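Local coordinates for protein WZI (Escherichia coli, PDB 2YNK) that is an outer-membrane beta-barrel lectin that binds carbohydrate and underpins group 1 capsule assembly, at residues S26-W30 and G216-F220; Q224-L228 and F275-P281; V287-M293 and M307-E313; A329-R333 and D361-G365. One frame throughout, in Å; residues are numbered along the deposited sequence.

How the interactions relate
From the N terminus the four contacts follow in series; none nests or crosses. Interaction 1 closes by far the longest loop, joining the N-terminal region, at 26-30, to barrel strand 212-221. Interaction 2 pairs the next strand, 226-236, with 268-278 across a long connection, part of it not modelled. Interaction 3 closes a shorter excursion between strands 287-295 and 306-317, and interaction 4 ties the end of strand 322-331 to the loop before strand 368-377. Apart from 29-30, which pairs with 151-152, their strands share one closed antiparallel sheet. Interactions 1 and 2 touch through E227, 2 and 3 through an F277-F289 backbone bond and the K276-E313 salt bridge, 3 and 4 through strand-to-strand backbone bonds.

Interaction 1: S26-W30 and G216-F220; sequences SLSTW and GRFTF
The guanidinium of R217 is met at its edge, near its own plane, by two hydroxyl oxygens, T29 OG1 and S28 OG; neither lies over a face. R217 belongs to strand 212-221 of the outer-membrane barrel, whereas S28 and T29 lie in the N-terminal region, so the pair illustrates how arginine-hydroxyl hydrogen bonds can join a barrel wall to a segment that probably packs inside it. Two different nitrogens are used. R217 NH2 gives a hydrogen bond to S28 OG at 3.2 Å, with the acceptor almost exactly in the guanidinium plane. R217 NE donates a hydrogen bond to T29 OG1, modelled at 2.5 Å, a shortness that is doubtful at this resolution. The arginine gets there as a straight rod: CG lies opposite the backbone N (chi1 167°) and the chain stays extended to NE, sliding past T29 in the opposite direction. Beside it, T219 CG2 packs 4.0 Å from S28 OG and from T29 OG1, an apolar neighbour to both hydroxyls. The surroundings add charge: R217 NH2 also forms a salt bridge with D274, and S28 OG is hydrogen-bonded to E227, which probably helps to orient this serine. A bound hexane touches R217 as well. Within the N-terminal segment the turn is tied by the indole of W30, whose NE1 donates to L27 O at 2.9 Å from above the carbonyl plane.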
loop_
_atom_site.group_PDB
_atom_site.type_symbol
_atom_site.label_atom_id
_atom_site.label_comp_id
_atom_site.label_asym_id
_atom_site.label_seq_id
_atom_site.Cartn_x
_atom_site.Cartn_y
_atom_site.Cartn_z
ATOM N N SER A 26 5.237 -9.410 -9.595
ATOM C CA SER A 26 4.444 -9.304 -8.381
ATOM C C SER A 26 4.245 -7.841 -7.970
ATOM O O SER A 26 5.192 -7.043 -7.959
ATOM C CB SER A 26 5.102 -10.056 -7.239
ATOM O OG SER A 26 4.237 -10.072 -6.123
ATOM N N LEU A 27 3.007 -7.499 -7.640
ATOM C CA LEU A 27 2.686 -6.175 -7.148
ATOM C C LEU A 27 2.052 -6.248 -5.763
ATOM O O LEU A 27 1.318 -5.348 -5.384
ATOM C CB LEU A 27 1.734 -5.480 -8.117
ATOM C CG LEU A 27 2.250 -5.276 -9.538
ATOM C CD1 LEU A 27 1.160 -4.683 -10.420
ATOM C CD2 LEU A 27 3.477 -4.386 -9.538
ATOM N N SER A 28 2.336 -7.303 -5.001
ATOM C CA SER A 28 1.695 -7.474 -3.692
ATOM C C SER A 28 2.651 -7.253 -2.509
ATOM O O SER A 28 2.265 -7.433 -1.356
ATOM C CB SER A 28 1.039 -8.851 -3.594
ATOM O OG SER A 28 2.011 -9.861 -3.447
ATOM N N THR A 29 3.885 -6.851 -2.794
ATOM C CA THR A 29 4.837 -6.490 -1.762
ATOM C C THR A 29 5.560 -5.215 -2.160
ATOM O O THR A 29 6.493 -5.244 -2.971
ATOM C CB THR A 29 5.837 -7.615 -1.513
ATOM O OG1 THR A 29 5.157 -8.696 -0.877
ATOM C CG2 THR A 29 6.955 -7.171 -0.624
ATOM N N TRP A 30 5.102 -4.097 -1.586
ATOM C CA TRP A 30 5.754 -2.806 -1.741
ATOM C C TRP A 30 6.561 -2.479 -0.518
ATOM O O TRP A 30 6.209 -2.896 0.577
ATOM C CB TRP A 30 4.723 -1.730 -1.972
ATOM C CG TRP A 30 3.969 -1.924 -3.252
ATOM C CD1 TRP A 30 3.045 -2.913 -3.550
ATOM C CD2 TRP A 30 4.071 -1.115 -4.467
ATOM N NE1 TRP A 30 2.581 -2.771 -4.830
ATOM C CE2 TRP A 30 3.153 -1.711 -5.431
ATOM C CE3 TRP A 30 4.802 0.004 -4.833
ATOM C CZ2 TRP A 30 2.986 -1.190 -6.700
ATOM C CZ3 TRP A 30 4.628 0.522 -6.116
ATOM C CH2 TRP A 30 3.741 -0.063 -7.027
ATOM N N GLY A 216 7.834 -9.935 8.751
ATOM C CA GLY A 216 8.373 -10.722 7.661
ATOM C C GLY A 216 7.274 -11.076 6.691
ATOM O O GLY A 216 6.127 -11.317 7.089
ATOM N N ARG A 217 7.624 -11.094 5.413
ATOM C CA ARG A 217 6.685 -11.456 4.374
ATOM C C ARG A 217 7.388 -12.224 3.261
ATOM O O ARG A 217 8.518 -11.899 2.878
ATOM C CB ARG A 217 6.022 -10.210 3.811
ATOM C CG ARG A 217 5.265 -10.481 2.523
ATOM C CD ARG A 217 4.428 -9.301 2.096
ATOM N NE ARG A 217 3.680 -9.617 0.886
ATOM C CZ ARG A 217 2.547 -10.313 0.856
ATOM N NH1 ARG A 217 2.012 -10.792 1.982
ATOM N NH2 ARG A 217 1.946 -10.536 -0.309
ATOM N N PHE A 218 6.695 -13.230 2.746
ATOM C CA PHE A 218 7.224 -14.106 1.715
ATOM C C PHE A 218 6.153 -14.327 0.664
ATOM O O PHE A 218 4.980 -14.515 1.002
ATOM C CB PHE A 218 7.626 -15.448 2.318
ATOM C CG PHE A 218 8.251 -16.396 1.334
ATOM C CD1 PHE A 218 9.623 -16.389 1.114
ATOM C CD2 PHE A 218 7.469 -17.314 0.634
ATOM C CE1 PHE A 218 10.199 -17.270 0.213
ATOM C CE2 PHE A 218 8.042 -18.196 -0.266
ATOM C CZ PHE A 218 9.407 -18.169 -0.479
ATOM N N THR A 219 6.560 -14.296 -0.604
ATOM C CA THR A 219 5.660 -14.608 -1.712
ATOM C C THR A 219 6.356 -15.456 -2.770
ATOM O O THR A 219 7.577 -15.382 -2.942
ATOM C CB THR A 219 5.165 -13.337 -2.395
ATOM O OG1 THR A 219 6.289 -12.509 -2.675
ATOM C CG2 THR A 219 4.209 -12.581 -1.500
ATOM N N PHE A 220 5.569 -16.257 -3.479
ATOM C CA PHE A 220 6.086 -17.021 -4.604
ATOM C C PHE A 220 4.991 -17.378 -5.586
ATOM O O PHE A 220 3.818 -17.530 -5.207
ATOM C CB PHE A 220 6.821 -18.285 -4.141
ATOM C CG PHE A 220 5.921 -19.372 -3.619
ATOM C CD1 PHE A 220 5.204 -19.196 -2.449
ATOM C CD2 PHE A 220 5.808 -20.576 -4.290
ATOM C CE1 PHE A 220 4.387 -20.195 -1.960
ATOM C CE2 PHE A 220 4.995 -21.584 -3.810
ATOM C CZ PHE A 220 4.281 -21.394 -2.641
#

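Interaction 2: Q224-L228 and F275-P281; sequences QSLEL and FKFKLEP
Two neighbouring antiparallel strands of the barrel wall, 226-236 and 268-278, meet here at the end of the sheet where one strand begins and the other runs out into helix 280-283. E227 and K276 form the hydrogen-bonded pair: E227 N reaches K276 O at 2.9 Å in a nearly straight bond, and K276 N returns one to E227 O at 3.1 Å. L226 with F277 and L228 with F275 are the non-hydrogen-bonded pairs on each side of it. A further backbone bond, from K278 N to S225 O at 2.7 Å, carries the pairing into the turn that precedes the strand.

The two faces differ in chemistry. On the one bearing L226 and F277, L226 CD1 comes to the ring at its edge, 4.0 Å from F277 CD1, and the two side chains cross at about a right angle. Along the same face L228 CD2 packs 3.9 Å from F275 CB. On the other face lie E227 and K276. Next to the turn, K278 folds back through bends at its third and fourth torsions, which bring NZ to a weak bond with Q224 O at 3.5 Å.

The carboxylate of E227 is taken up by S26 and S28 of the N-terminal region, and K276 NZ forms salt bridges with D19 of helix 8-19 and E313 of strand 306-317, consistent with this face turning to the barrel's interior. Strand 287-295 borders 268-278 on its far side, where the F277 ring meets that of F289.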
loop_
_atom_site.group_PDB
_atom_site.type_symbol
_atom_site.label_atom_id
_atom_site.label_comp_id
_atom_site.label_asym_id
_atom_site.label_seq_id
_atom_site.Cartn_x
_atom_site.Cartn_y
_atom_site.Cartn_z
ATOM N N GLN A 224 2.572 -19.084 -13.596
ATOM C CA GLN A 224 2.248 -17.708 -13.999
ATOM C C GLN A 224 0.864 -17.220 -13.564
ATOM O O GLN A 224 0.635 -16.011 -13.526
ATOM C CB GLN A 224 2.351 -17.555 -15.519
ATOM C CG GLN A 224 3.771 -17.544 -16.057
ATOM C CD GLN A 224 3.829 -17.638 -17.578
ATOM O OE1 GLN A 224 3.017 -18.327 -18.212
ATOM N NE2 GLN A 224 4.800 -16.952 -18.173
ATOM N N SER A 225 -0.047 -18.145 -13.258
ATOM C CA SER A 225 -1.436 -17.817 -12.930
ATOM C C SER A 225 -1.709 -17.602 -11.438
ATOM O O SER A 225 -2.705 -16.981 -11.088
ATOM C CB SER A 225 -2.378 -18.918 -13.440
ATOM O OG SER A 225 -2.542 -18.851 -14.847
ATOM N N LEU A 226 -0.849 -18.120 -10.570
ATOM C CA LEU A 226 -1.098 -18.088 -9.136
ATOM C C LEU A 226 0.084 -17.501 -8.381
ATOM O O LEU A 226 1.211 -17.969 -8.531
ATOM C CB LEU A 226 -1.366 -19.501 -8.624
ATOM C CG LEU A 226 -1.630 -19.663 -7.124
ATOM C CD1 LEU A 226 -3.030 -19.195 -6.755
ATOM C CD2 LEU A 226 -1.430 -21.112 -6.723
ATOM N N GLU A 227 -0.185 -16.474 -7.570
ATOM C CA GLU A 227 0.778 -15.973 -6.590
ATOM C C GLU A 227 0.281 -16.309 -5.192
ATOM O O GLU A 227 -0.913 -16.203 -4.918
ATOM C CB GLU A 227 0.963 -14.471 -6.735
ATOM C CG GLU A 227 1.790 -13.848 -5.622
ATOM C CD GLU A 227 2.510 -12.585 -6.053
ATOM O OE1 GLU A 227 3.577 -12.715 -6.694
ATOM O OE2 GLU A 227 2.017 -11.473 -5.762
ATOM N N LEU A 228 1.187 -16.741 -4.320
ATOM C CA LEU A 228 0.835 -17.058 -2.934
ATOM C C LEU A 228 1.695 -16.247 -1.988
ATOM O O LEU A 228 2.913 -16.178 -2.151
ATOM C CB LEU A 228 1.045 -18.541 -2.635
ATOM C CG LEU A 228 0.141 -19.519 -3.374
ATOM C CD1 LEU A 228 0.480 -20.932 -2.945
ATOM C CD2 LEU A 228 -1.324 -19.202 -3.119
ATOM N N PHE A 275 -3.457 -14.430 -1.749
ATOM C CA PHE A 275 -3.272 -15.011 -3.079
ATOM C C PHE A 275 -3.799 -14.062 -4.151
ATOM O O PHE A 275 -4.633 -13.194 -3.874
ATOM C CB PHE A 275 -3.989 -16.367 -3.196
ATOM C CG PHE A 275 -5.461 -16.243 -3.471
ATOM C CD1 PHE A 275 -5.932 -16.149 -4.779
ATOM C CD2 PHE A 275 -6.373 -16.182 -2.423
ATOM C CE1 PHE A 275 -7.285 -16.007 -5.031
ATOM C CE2 PHE A 275 -7.730 -16.044 -2.671
ATOM C CZ PHE A 275 -8.187 -15.956 -3.973
ATOM N N LYS A 276 -3.294 -14.233 -5.368
ATOM C CA LYS A 276 -3.868 -13.607 -6.554
ATOM C C LYS A 276 -3.839 -14.637 -7.698
ATOM O O LYS A 276 -2.803 -15.264 -7.945
ATOM C CB LYS A 276 -3.108 -12.320 -6.935
ATOM C CG LYS A 276 -3.734 -11.572 -8.111
ATOM C CD LYS A 276 -2.997 -10.307 -8.530
ATOM C CE LYS A 276 -3.550 -9.768 -9.855
ATOM N NZ LYS A 276 -3.227 -8.339 -10.163
ATOM N N PHE A 277 -4.976 -14.808 -8.377
ATOM C CA PHE A 277 -5.109 -15.789 -9.450
ATOM C C PHE A 277 -5.458 -15.127 -10.780
ATOM O O PHE A 277 -6.561 -14.625 -10.951
ATOM C CB PHE A 277 -6.181 -16.820 -9.092
ATOM C CG PHE A 277 -6.257 -17.970 -10.059
ATOM C CD1 PHE A 277 -5.379 -19.041 -9.954
ATOM C CD2 PHE A 277 -7.202 -17.985 -11.072
ATOM C CE1 PHE A 277 -5.445 -20.104 -10.844
ATOM C CE2 PHE A 277 -7.272 -19.045 -11.961
ATOM C CZ PHE A 277 -6.394 -20.106 -11.846
ATOM N N LYS A 278 -4.515 -15.136 -11.720
ATOM C CA LYS A 278 -4.716 -14.521 -13.040
ATOM C C LYS A 278 -5.444 -15.492 -13.958
ATOM O O LYS A 278 -5.139 -16.681 -13.963
ATOM C CB LYS A 278 -3.374 -14.133 -13.670
ATOM C CG LYS A 278 -2.628 -13.033 -12.925
ATOM C CD LYS A 278 -1.144 -12.983 -13.280
ATOM C CE LYS A 278 -0.283 -12.756 -12.041
ATOM N NZ LYS A 278 -0.400 -13.849 -11.020
ATOM N N LEU A 279 -6.405 -14.985 -14.730
ATOM C CA LEU A 279 -7.175 -15.818 -15.658
ATOM C C LEU A 279 -6.648 -15.771 -17.097
ATOM O O LEU A 279 -6.952 -16.654 -17.892
ATOM C CB LEU A 279 -8.665 -15.432 -15.636
ATOM C CG LEU A 279 -9.495 -15.962 -14.458
ATOM C CD1 LEU A 279 -10.924 -15.431 -14.503
ATOM C CD2 LEU A 279 -9.499 -17.483 -14.441
ATOM N N GLU A 280 -5.859 -14.755 -17.427
ATOM C CA GLU A 280 -5.374 -14.588 -18.796
ATOM C C GLU A 280 -4.630 -15.818 -19.320
ATOM O O GLU A 280 -4.886 -16.251 -20.445
ATOM C CB GLU A 280 -4.489 -13.345 -18.916
ATOM C CG GLU A 280 -4.101 -12.979 -20.347
ATOM C CD GLU A 280 -2.924 -13.782 -20.901
ATOM O OE1 GLU A 280 -2.105 -14.290 -20.096
ATOM O OE2 GLU A 280 -2.814 -13.899 -22.150
ATOM N N PRO A 281 -3.722 -16.399 -18.513
ATOM C CA PRO A 281 -2.925 -17.502 -19.059
ATOM C C PRO A 281 -3.721 -18.756 -19.456
ATOM O O PRO A 281 -3.154 -19.652 -20.074
ATOM C CB PRO A 281 -1.941 -17.827 -17.924
ATOM C CG PRO A 281 -1.936 -16.624 -17.053
ATOM C CD PRO A 281 -3.330 -16.083 -17.131
#

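Interaction 3: V287-M293 and M307-E313; sequences VSFYGQM and MFLGGIE
Y290 meets G311 face-on, a tyrosine ring laid over a glycine of the adjoining antiparallel strand. CB leaves strand 287-295 beside F275 O, and chi1 of 53° tucks CG in over the backbone, flanked by N and C, turning the ring across the strand boundary. CG is then 3.9 Å from G311 O, CD1 lies 3.8 Å from G311 N, and CE1 comes to 3.6 Å from G311 CA. That CA sits over the ring face, 3.9 Å from the centroid and 25° off the normal, a CH-pi contact. At the CE2 edge of the ring, in its plane, lies E313 CG, the carboxylate turned nearly perpendicular to the ring. At the tip, Y290 OH is hydrogen-bonded to E328 of strand 322-331. Such tyrosine-over-glycine packing resembles the mortise-and-tenon joints described in other outer-membrane barrels.

The backbone beneath is regular: Y290 and G311 exchange two hydrogen bonds, as do S288 and E313, while the bond from L309 N to Q292 O is weak. On the opposite face the selenomethionine M293 lies alongside F308, its SE 5.0 Å from the ring centroid in an oblique Met-aromatic contact.

Q292, whose amide bonds to L160 and W152, crosses L309 obliquely, its CB near L309 CD2. The face of M293 and F308 is apolar; the other mixes polar groups with L309 and the tyrosine ring. E313 OE1 is bonded to H315 and Y156 near D19, while OE2 forms a salt bridge with K276; that lysine also pairs with D19 and probably offsets the acids' repulsion.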
loop_
_atom_site.group_PDB
_atom_site.type_symbol
_atom_site.label_atom_id
_atom_site.label_comp_id
_atom_site.label_asym_id
_atom_site.label_seq_id
_atom_site.Cartn_x
_atom_site.Cartn_y
_atom_site.Cartn_z
ATOM N N VAL A 287 -8.452 -10.630 -16.398
ATOM C CA VAL A 287 -9.219 -10.549 -15.180
ATOM C C VAL A 287 -8.472 -11.377 -14.150
ATOM O O VAL A 287 -7.865 -12.393 -14.495
ATOM C CB VAL A 287 -10.632 -11.135 -15.382
ATOM C CG1 VAL A 287 -11.384 -11.218 -14.060
ATOM C CG2 VAL A 287 -11.410 -10.309 -16.392
ATOM N N SER A 288 -8.489 -10.934 -12.899
ATOM C CA SER A 288 -7.907 -11.710 -11.818
ATOM C C SER A 288 -8.804 -11.637 -10.616
ATOM O O SER A 288 -9.642 -10.749 -10.511
ATOM C CB SER A 288 -6.532 -11.175 -11.436
ATOM O OG SER A 288 -5.701 -11.025 -12.567
ATOM N N PHE A 289 -8.631 -12.579 -9.706
ATOM C CA PHE A 289 -9.249 -12.454 -8.408
ATOM C C PHE A 289 -8.222 -12.744 -7.324
ATOM O O PHE A 289 -7.272 -13.508 -7.538
ATOM C CB PHE A 289 -10.523 -13.304 -8.286
ATOM C CG PHE A 289 -10.302 -14.790 -8.358
ATOM C CD1 PHE A 289 -10.257 -15.444 -9.585
ATOM C CD2 PHE A 289 -10.203 -15.548 -7.197
ATOM C CE1 PHE A 289 -10.082 -16.825 -9.653
ATOM C CE2 PHE A 289 -10.033 -16.930 -7.254
ATOM C CZ PHE A 289 -9.970 -17.572 -8.484
ATOM N N TYR A 290 -8.406 -12.084 -6.182
ATOM C CA TYR A 290 -7.448 -12.129 -5.094
ATOM C C TYR A 290 -8.133 -12.176 -3.727
ATOM O O TYR A 290 -9.303 -11.826 -3.589
ATOM C CB TYR A 290 -6.524 -10.919 -5.179
ATOM C CG TYR A 290 -7.246 -9.586 -5.261
ATOM C CD1 TYR A 290 -7.705 -8.949 -4.105
ATOM C CD2 TYR A 290 -7.464 -8.960 -6.487
ATOM C CE1 TYR A 290 -8.367 -7.740 -4.169
ATOM C CE2 TYR A 290 -8.126 -7.744 -6.560
ATOM C CZ TYR A 290 -8.574 -7.135 -5.392
ATOM O OH TYR A 290 -9.231 -5.926 -5.436
ATOM N N GLY A 291 -7.375 -12.607 -2.722
ATOM C CA GLY A 291 -7.868 -12.718 -1.348
ATOM C C GLY A 291 -6.758 -12.641 -0.311
ATOM O O GLY A 291 -5.596 -12.930 -0.602
ATOM N N GLN A 292 -7.121 -12.243 0.903
ATOM C CA GLN A 292 -6.163 -12.132 1.996
ATOM C C GLN A 292 -6.850 -12.474 3.306
ATOM O O GLN A 292 -7.974 -12.027 3.559
ATOM C CB GLN A 292 -5.586 -10.712 2.053
ATOM C CG GLN A 292 -4.569 -10.483 3.166
ATOM C CD GLN A 292 -3.912 -9.116 3.089
ATOM O OE1 GLN A 292 -4.592 -8.088 3.102
ATOM N NE2 GLN A 292 -2.582 -9.099 3.008
HETATM N N MSE A 293 -6.177 -13.269 4.132
HETATM C CA MSE A 293 -6.738 -13.690 5.412
HETATM C C MSE A 293 -5.703 -13.536 6.485
HETATM O O MSE A 293 -4.819 -14.370 6.612
HETATM C CB MSE A 293 -7.201 -15.141 5.320
HETATM C CG MSE A 293 -7.910 -15.596 6.597
HETATM SE SE MSE A 293 -8.083 -17.561 6.607
HETATM C CE MSE A 293 -9.452 -17.765 8.010
HETATM N N MSE A 307 -9.463 -11.884 10.096
HETATM C CA MSE A 307 -10.037 -10.829 9.265
HETATM C C MSE A 307 -9.918 -11.263 7.836
HETATM O O MSE A 307 -8.964 -11.945 7.471
HETATM C CB MSE A 307 -9.278 -9.527 9.490
HETATM C CG MSE A 307 -9.444 -9.102 10.945
HETATM SE SE MSE A 307 -8.307 -7.552 11.308
HETATM C CE MSE A 307 -6.567 -8.477 11.372
ATOM N N PHE A 308 -10.884 -10.862 7.018
ATOM C CA PHE A 308 -10.967 -11.322 5.644
ATOM C C PHE A 308 -10.980 -10.191 4.629
ATOM O O PHE A 308 -11.419 -9.064 4.913
ATOM C CB PHE A 308 -12.215 -12.168 5.462
ATOM C CG PHE A 308 -12.169 -13.461 6.206
ATOM C CD1 PHE A 308 -12.607 -13.534 7.525
ATOM C CD2 PHE A 308 -11.679 -14.609 5.594
ATOM C CE1 PHE A 308 -12.568 -14.731 8.217
ATOM C CE2 PHE A 308 -11.637 -15.809 6.282
ATOM C CZ PHE A 308 -12.082 -15.869 7.596
ATOM N N LEU A 309 -10.493 -10.522 3.437
ATOM C CA LEU A 309 -10.461 -9.601 2.318
ATOM C C LEU A 309 -10.460 -10.395 1.017
ATOM O O LEU A 309 -9.745 -11.387 0.894
ATOM C CB LEU A 309 -9.222 -8.728 2.411
ATOM C CG LEU A 309 -8.871 -7.838 1.217
ATOM C CD1 LEU A 309 -8.064 -6.647 1.725
ATOM C CD2 LEU A 309 -8.128 -8.605 0.115
ATOM N N GLY A 310 -11.273 -9.955 0.066
ATOM C CA GLY A 310 -11.359 -10.581 -1.239
ATOM C C GLY A 310 -11.714 -9.552 -2.289
ATOM O O GLY A 310 -12.299 -8.513 -1.978
ATOM N N GLY A 311 -11.348 -9.839 -3.534
ATOM C CA GLY A 311 -11.674 -8.959 -4.651
ATOM C C GLY A 311 -11.475 -9.561 -6.034
ATOM O O GLY A 311 -10.899 -10.644 -6.204
ATOM N N ILE A 312 -11.960 -8.837 -7.030
ATOM C CA ILE A 312 -11.865 -9.254 -8.414
ATOM C C ILE A 312 -11.485 -8.014 -9.211
ATOM O O ILE A 312 -12.014 -6.930 -8.954
ATOM C CB ILE A 312 -13.207 -9.857 -8.888
ATOM C CG1 ILE A 312 -13.098 -10.396 -10.311
ATOM C CG2 ILE A 312 -14.332 -8.836 -8.791
ATOM C CD1 ILE A 312 -14.407 -10.940 -10.841
ATOM N N GLU A 313 -10.553 -8.163 -10.151
ATOM C CA GLU A 313 -10.070 -7.026 -10.944
ATOM C C GLU A 313 -10.012 -7.368 -12.426
ATOM O O GLU A 313 -9.807 -8.524 -12.801
ATOM C CB GLU A 313 -8.689 -6.562 -10.466
ATOM C CG GLU A 313 -7.667 -7.678 -10.298
ATOM C CD GLU A 313 -6.272 -7.176 -9.960
ATOM O OE1 GLU A 313 -5.748 -6.311 -10.697
ATOM O OE2 GLU A 313 -5.695 -7.655 -8.955
#

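Interaction 4: A329-R333 and D361-G365; sequences AHDTR and DAMGG
A histidine-carboxylate hydrogen bond, H330 to D361, ties the loop before strand 368-377 to the end of strand 322-331 of the barrel. D361 opens a type I beta turn, closed by a bond from G364 N to D361 O, and its OD2 accepts a hydrogen bond from H330 ND1 at 2.5 Å, a length the resolution does not support reading as exceptional. The carboxylate arrives at the edge of the imidazole, near the ring plane, with the two planes turned 47° apart; chi1 of -162° swings it away from its own backbone N and toward the strand. H330 NE2 is bonded to E328, so both ring nitrogens have carboxylate partners, which would probably favour the protonated, charged imidazole.

T332 continues the seam. Its OG1 accepts from G367 N and lies 2.9 Å from G364 O, while the bent selenomethionine chain of M363 brings CE to 3.5 Å from T332 CG2, packing between loop and strand. On the strand's other side D331 forms an Asx turn through OD1 and R333 N, 3.0 Å apart, and R333 forms a salt bridge with the same aspartate, NE and NH2 both bonding D331 OD2, NH2 at 2.8 Å on the oxygen's syn lone pair.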
loop_
_atom_site.group_PDB
_atom_site.type_symbol
_atom_site.label_atom_id
_atom_site.label_comp_id
_atom_site.label_asym_id
_atom_site.label_seq_id
_atom_site.Cartn_x
_atom_site.Cartn_y
_atom_site.Cartn_z
ATOM N N ALA A 329 -14.070 -6.574 -1.301
ATOM C CA ALA A 329 -14.810 -6.665 -0.031
ATOM C C ALA A 329 -13.867 -6.928 1.141
ATOM O O ALA A 329 -12.980 -7.770 1.030
ATOM C CB ALA A 329 -15.872 -7.752 -0.105
ATOM N N HIS A 330 -14.042 -6.196 2.244
ATOM C CA HIS A 330 -13.238 -6.389 3.457
ATOM C C HIS A 330 -14.110 -6.715 4.633
ATOM O O HIS A 330 -15.243 -6.256 4.717
ATOM C CB HIS A 330 -12.486 -5.116 3.815
ATOM C CG HIS A 330 -11.424 -4.708 2.825
ATOM N ND1 HIS A 330 -10.478 -3.815 3.133
ATOM C CD2 HIS A 330 -11.174 -5.105 1.509
ATOM C CE1 HIS A 330 -9.672 -3.633 2.077
ATOM N NE2 HIS A 330 -10.100 -4.423 1.085
ATOM N N ASP A 331 -13.578 -7.489 5.573
ATOM C CA ASP A 331 -14.225 -7.677 6.873
ATOM C C ASP A 331 -13.168 -7.745 7.970
ATOM O O ASP A 331 -12.437 -8.729 8.083
ATOM C CB ASP A 331 -15.096 -8.941 6.879
ATOM C CG ASP A 331 -15.954 -9.059 8.139
ATOM O OD1 ASP A 331 -15.376 -9.043 9.245
ATOM O OD2 ASP A 331 -17.200 -9.178 8.028
ATOM N N THR A 332 -13.094 -6.692 8.781
ATOM C CA THR A 332 -12.098 -6.617 9.850
ATOM C C THR A 332 -12.698 -6.880 11.238
ATOM O O THR A 332 -12.120 -6.503 12.262
ATOM C CB THR A 332 -11.338 -5.280 9.811
ATOM O OG1 THR A 332 -12.260 -4.199 10.003
ATOM C CG2 THR A 332 -10.624 -5.128 8.469
ATOM N N ARG A 333 -13.846 -7.543 11.274
ATOM C CA ARG A 333 -14.311 -8.163 12.508
ATOM C C ARG A 333 -13.531 -9.458 12.729
ATOM O O ARG A 333 -12.736 -9.866 11.879
ATOM C CB ARG A 333 -15.810 -8.466 12.431
ATOM C CG ARG A 333 -16.685 -7.233 12.266
ATOM C CD ARG A 333 -18.146 -7.606 12.103
ATOM N NE ARG A 333 -18.404 -8.189 10.791
ATOM C CZ ARG A 333 -19.574 -8.696 10.415
ATOM N NH1 ARG A 333 -20.615 -8.697 11.244
ATOM N NH2 ARG A 333 -19.702 -9.206 9.197
ATOM N N ASP A 361 -5.709 -2.142 7.880
ATOM C CA ASP A 361 -6.659 -1.622 6.896
ATOM C C ASP A 361 -7.116 -0.201 7.227
ATOM O O ASP A 361 -7.285 0.148 8.389
ATOM C CB ASP A 361 -7.876 -2.556 6.804
ATOM C CG ASP A 361 -8.690 -2.353 5.528
ATOM O OD1 ASP A 361 -8.342 -1.487 4.680
ATOM O OD2 ASP A 361 -9.694 -3.081 5.382
ATOM N N ALA A 362 -7.353 0.601 6.192
ATOM C CA ALA A 362 -7.702 2.021 6.363
ATOM C C ALA A 362 -8.878 2.278 7.340
ATOM O O ALA A 362 -8.911 3.306 8.005
ATOM C CB ALA A 362 -7.975 2.664 5.007
HETATM N N MSE A 363 -9.823 1.342 7.397
HETATM C CA MSE A 363 -11.013 1.415 8.265
HETATM C C MSE A 363 -10.760 1.329 9.747
HETATM O O MSE A 363 -11.443 1.970 10.548
HETATM C CB MSE A 363 -11.858 0.167 8.031
HETATM C CG MSE A 363 -12.963 0.399 7.035
HETATM SE SE MSE A 363 -13.935 -1.289 6.745
HETATM C CE MSE A 363 -12.538 -2.671 6.916
ATOM N N GLY A 364 -9.803 0.490 10.124
ATOM C CA GLY A 364 -9.645 0.079 11.508
ATOM C C GLY A 364 -10.323 -1.256 11.676
ATOM O O GLY A 364 -10.677 -1.910 10.696
ATOM N N GLY A 365 -10.503 -1.661 12.924
ATOM C CA GLY A 365 -11.090 -2.956 13.237
ATOM C C GLY A 365 -12.604 -2.922 13.299
ATOM O O GLY A 365 -13.206 -1.858 13.443
#